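Local coordinates for protein pectate lyase (Erwinia chrysanthemi, PDB 1RU4) that probably cleaves pectate, the de-esterified galacturonan of plant cell walls, by beta-elimination, using a right-handed parallel beta-helix scaffold, at residues Asn287-Tyr290 and Lys291-Ile294; Lys328-Ser331 and Trp332-Gly335. All blocks are in the same frame, centred on the assembly; numbering follows the deposited sequence.

Interaction 1. Residues Asn287-Tyr290 and Lys291-Ile294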
loop_
_atom_site.group_PDB
_atom_site.type_symbol
_atom_site.label_atom_id
_atom_site.label_comp_id
_atom_site.label_asym_id
_atom_site.label_seq_id
_atom_site.Cartn_x
_atom_site.Cartn_y
_atom_site.Cartn_z
ATOM N N ASN A 287 5.543 1.830 16.265
ATOM C CA ASN A 287 4.425 1.142 15.627
ATOM C C ASN A 287 3.438 0.646 16.677
ATOM O O ASN A 287 3.761 0.577 17.864
ATOM C CB ASN A 287 4.938 -0.033 14.785
ATOM C CG ASN A 287 5.831 0.418 13.641
ATOM O OD1 ASN A 287 5.349 0.936 12.634
ATOM N ND2 ASN A 287 7.141 0.241 13.799
ATOM N N THR A 288 2.226 0.326 16.232
ATOM C CA THR A 288 1.187 -0.205 17.109
ATOM C C THR A 288 0.614 -1.471 16.485
ATOM O O THR A 288 0.269 -1.486 15.303
ATOM C CB THR A 288 0.052 0.827 17.326
ATOM O OG1 THR A 288 0.577 1.963 18.021
ATOM C CG2 THR A 288 -1.096 0.224 18.137
ATOM N N SER A 289 0.554 -2.537 17.278
ATOM C CA SER A 289 0.028 -3.818 16.813
ATOM C C SER A 289 -1.006 -4.325 17.820
ATOM O O SER A 289 -0.716 -4.417 19.014
ATOM C CB SER A 289 1.171 -4.823 16.655
ATOM O OG SER A 289 0.745 -5.969 15.942
ATOM N N TYR A 290 -2.197 -4.668 17.325
ATOM C CA TYR A 290 -3.335 -5.027 18.175
ATOM C C TYR A 290 -4.118 -6.250 17.709
ATOM O O TYR A 290 -4.485 -6.361 16.539
ATOM C CB TYR A 290 -4.287 -3.819 18.275
ATOM C CG TYR A 290 -5.621 -4.075 18.958
ATOM C CD1 TYR A 290 -5.694 -4.282 20.334
ATOM C CD2 TYR A 290 -6.816 -4.067 18.230
ATOM C CE1 TYR A 290 -6.923 -4.471 20.971
ATOM C CE2 TYR A 290 -8.050 -4.253 18.860
ATOM C CZ TYR A 290 -8.091 -4.453 20.230
ATOM O OH TYR A 290 -9.300 -4.629 20.867
ATOM N N LYS A 291 -4.354 -7.171 18.641
ATOM C CA LYS A 291 -5.219 -8.328 18.426
ATOM C C LYS A 291 -5.014 -9.072 17.099
ATOM O O LYS A 291 -5.962 -9.308 16.345
ATOM C CB LYS A 291 -6.685 -7.905 18.613
ATOM C CG LYS A 291 -7.645 -9.041 18.939
ATOM C CD LYS A 291 -8.932 -8.525 19.581
ATOM C CE LYS A 291 -8.672 -7.988 20.982
ATOM N NZ LYS A 291 -9.921 -7.594 21.693
ATOM N N ASN A 292 -3.756 -9.386 16.799
ATOM C CA ASN A 292 -3.421 -10.241 15.659
ATOM C C ASN A 292 -3.219 -11.642 16.233
ATOM O O ASN A 292 -3.271 -11.826 17.451
ATOM C CB ASN A 292 -2.106 -9.796 15.005
ATOM C CG ASN A 292 -2.174 -8.396 14.429
ATOM O OD1 ASN A 292 -2.721 -8.183 13.346
ATOM N ND2 ASN A 292 -1.583 -7.435 15.136
ATOM N N GLY A 293 -2.986 -12.628 15.366
ATOM C CA GLY A 293 -2.646 -13.956 15.853
ATOM C C GLY A 293 -1.390 -13.851 16.707
ATOM O O GLY A 293 -1.294 -14.451 17.779
ATOM N N ILE A 294 -0.435 -13.062 16.216
ATOM C CA ILE A 294 0.815 -12.731 16.906
ATOM C C ILE A 294 1.070 -11.268 16.535
ATOM O O ILE A 294 1.005 -10.916 15.361
ATOM C CB ILE A 294 2.000 -13.591 16.381
ATOM C CG1 ILE A 294 1.848 -15.048 16.833
ATOM C CG2 ILE A 294 3.338 -13.009 16.844
ATOM C CD1 ILE A 294 2.821 -16.001 16.158
#
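Tyr290 and Lys291, neighbours at the end of strand 288-290, lay their side chains side by side and pointing the same way, and most of the contact is nonpolar. Lys291 CB sits over the middle of the phenol ring, 3.8 Å from its centroid and only 7° off the ring normal, a CH-pi contact made square to the face. Both chains leave the backbone with CG anti to their own N, and a bend at chi3 (-69°) brings the lysine chain back to the phenol end, with Lys291 CE 3.7 Å from Tyr290 CZ.

One hydrogen bond joins the two side chains: Lys291 NZ donates to Tyr290 OH over 3.1 Å. The ring itself packs against Leu316, Ser317 and Leu346.

On the inner side of the turn the polar groups meet without bonding to each other. Ser289 OG and Asn292 ND2 approach to 2.9 Å, but the angle is poor for a hydrogen bond. Each is held by other partners: Ser289 OG bonds to Asn295 O, while Asn292 ND2 serves Ala265 O and Asn295 OD1. Asn292 OD1 takes a bond from Asn268 ND2, so the amide, buried itself, is held at both ends in the turn between strands 288-290 and 294-298.

The chemistry is thus divided between two sides. An exposed lysine lays its CB on an aromatic face, its CE by the phenol end and its amino group on the phenol oxygen, whereas the buried asparagine ties this turn to the preceding coil through a side-chain amide bond to Asn268, as stacked asparagines do in parallel beta-helices.

Interaction 2. Residues Lys328-Ser331 and Trp332-Gly335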
loop_
_atom_site.group_PDB
_atom_site.type_symbol
_atom_site.label_atom_id
_atom_site.label_comp_id
_atom_site.label_asym_id
_atom_site.label_seq_id
_atom_site.Cartn_x
_atom_site.Cartn_y
_atom_site.Cartn_z
ATOM N N LYS A 328 14.473 -1.871 23.094
ATOM C CA LYS A 328 14.148 -1.213 24.354
ATOM C C LYS A 328 13.115 -0.116 24.115
ATOM O O LYS A 328 12.851 0.260 22.970
ATOM C CB LYS A 328 15.402 -0.661 25.048
ATOM C CG LYS A 328 16.082 0.505 24.358
ATOM C CD LYS A 328 17.301 0.954 25.158
ATOM C CE LYS A 328 17.958 2.179 24.549
ATOM N NZ LYS A 328 19.148 2.616 25.337
ATOM N N SER A 329 12.503 0.358 25.197
ATOM C CA SER A 329 11.457 1.378 25.124
ATOM C C SER A 329 10.216 0.920 24.357
ATOM O O SER A 329 9.519 1.725 23.739
ATOM C CB SER A 329 12.005 2.688 24.548
ATOM O OG SER A 329 12.892 3.297 25.471
ATOM N N ASN A 330 9.949 -0.382 24.409
ATOM C CA ASN A 330 8.743 -0.959 23.823
ATOM C C ASN A 330 7.808 -1.337 24.973
ATOM O O ASN A 330 8.250 -1.483 26.113
ATOM C CB ASN A 330 9.087 -2.204 22.996
ATOM C CG ASN A 330 10.114 -1.922 21.915
ATOM O OD1 ASN A 330 9.851 -1.182 20.966
ATOM N ND2 ASN A 330 11.299 -2.508 22.056
ATOM N N SER A 331 6.521 -1.499 24.681
ATOM C CA SER A 331 5.557 -1.814 25.732
ATOM C C SER A 331 5.813 -3.174 26.383
ATOM O O SER A 331 5.344 -3.428 27.494
ATOM C CB SER A 331 4.120 -1.733 25.203
ATOM O OG SER A 331 3.834 -2.774 24.285
ATOM N N TRP A 332 6.577 -4.027 25.701
ATOM C CA TRP A 332 6.897 -5.365 26.198
ATOM C C TRP A 332 8.281 -5.491 26.837
ATOM O O TRP A 332 8.717 -6.596 27.170
ATOM C CB TRP A 332 6.732 -6.412 25.088
ATOM C CG TRP A 332 7.697 -6.267 23.950
ATOM C CD1 TRP A 332 8.956 -6.789 23.870
ATOM C CD2 TRP A 332 7.472 -5.568 22.721
ATOM N NE1 TRP A 332 9.532 -6.459 22.664
ATOM C CE2 TRP A 332 8.641 -5.712 21.940
ATOM C CE3 TRP A 332 6.395 -4.838 22.202
ATOM C CZ2 TRP A 332 8.763 -5.149 20.664
ATOM C CZ3 TRP A 332 6.517 -4.279 20.932
ATOM C CH2 TRP A 332 7.693 -4.440 20.179
ATOM N N ASP A 333 8.997 -4.379 26.966
ATOM C CA ASP A 333 10.263 -4.407 27.690
ATOM C C ASP A 333 10.433 -3.256 28.683
ATOM O O ASP A 333 9.813 -3.274 29.745
ATOM C CB ASP A 333 11.488 -4.599 26.767
ATOM C CG ASP A 333 11.489 -3.682 25.552
ATOM O OD1 ASP A 333 11.698 -4.193 24.430
ATOM O OD2 ASP A 333 11.331 -2.456 25.710
ATOM N N THR A 334 11.229 -2.248 28.341
ATOM C CA THR A 334 11.499 -1.152 29.270
ATOM C C THR A 334 10.561 0.049 29.148
ATOM O O THR A 334 10.621 0.971 29.964
ATOM C CB THR A 334 12.958 -0.673 29.168
ATOM O OG1 THR A 334 13.203 -0.137 27.863
ATOM C CG2 THR A 334 13.917 -1.832 29.421
ATOM N N GLY A 335 9.717 0.051 28.120
ATOM C CA GLY A 335 8.736 1.113 27.981
ATOM C C GLY A 335 7.550 0.843 28.890
ATOM O O GLY A 335 7.468 -0.231 29.486
HETATM O O HOH W 1 6.184 -2.642 29.969
#
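Trp332 opens the second segment by stacking its indole on Asn330. Asn330 CB lies 3.5 Å from the centroid of the six-membered ring, over its face, and the amide plane is only 8° from the indole plane. With chi1 at 66°, Trp332 CG stands between its backbone N and carbonyl carbon, which turns the ring back alongside Asn330.

Asp333 closes a type I beta turn: its N donates to Asn330 O at 3.1 Å from above the carbonyl plane. Its carboxylate returns the grip. Asp333 OD1 receives Asn330 ND2 at 2.9 Å on its syn lone pair, in the plane of the amide and almost straight (176°), while Asp333 OD2 takes Asn330 N at 2.8 Å and, on its anti lone pair, Thr334 N. These bonds hold the carboxylate against rotation.

Thr334 OG1 then accepts from Ser329 N over 2.8 Å, extending the side-chain-to-backbone bonding toward Lys328. Gly335 N finishes the series, donating to Asn330 O at 2.9 Å from the face opposite Asp333 N. A water 2.7 Å from Ser331 O and also near Gly335 O can bridge the two carbonyls, though it has more acceptors in reach than protons to give.

The whole turn follows strand 325-328 near one end of the beta-helix. Trp332 packs on Phe310 and Asn313 of strand 308-316 and on Val320 and Val322 of strand 320-322, while Asn330 OD1 and Ser331 OG bond to Asn313 ND2 and Ser315 N of strand 308-316.

Interaction 1 and interaction 2 lie in series along the chain and on the same side of its centre, their own centres 15 Å apart and their nearest atoms about 6 Å apart without touching. Strand 308-316 bridges them: Asn313 accepts from Asn287 N through OD1 and donates to Asn330 OD1 through ND2, so one amide joins 287-290 to 328-331. Tyr296 is a second shared neighbour, touching Asn287 and Ser289 and meeting the Trp332 ring at about 45°. The side chain of Ser329 is about 13 Å from a bound calcium ion, too far for this side chain to coordinate it; interaction 1 lies at the turn after strand 288-290 and interaction 2 in the loop after strand 325-328.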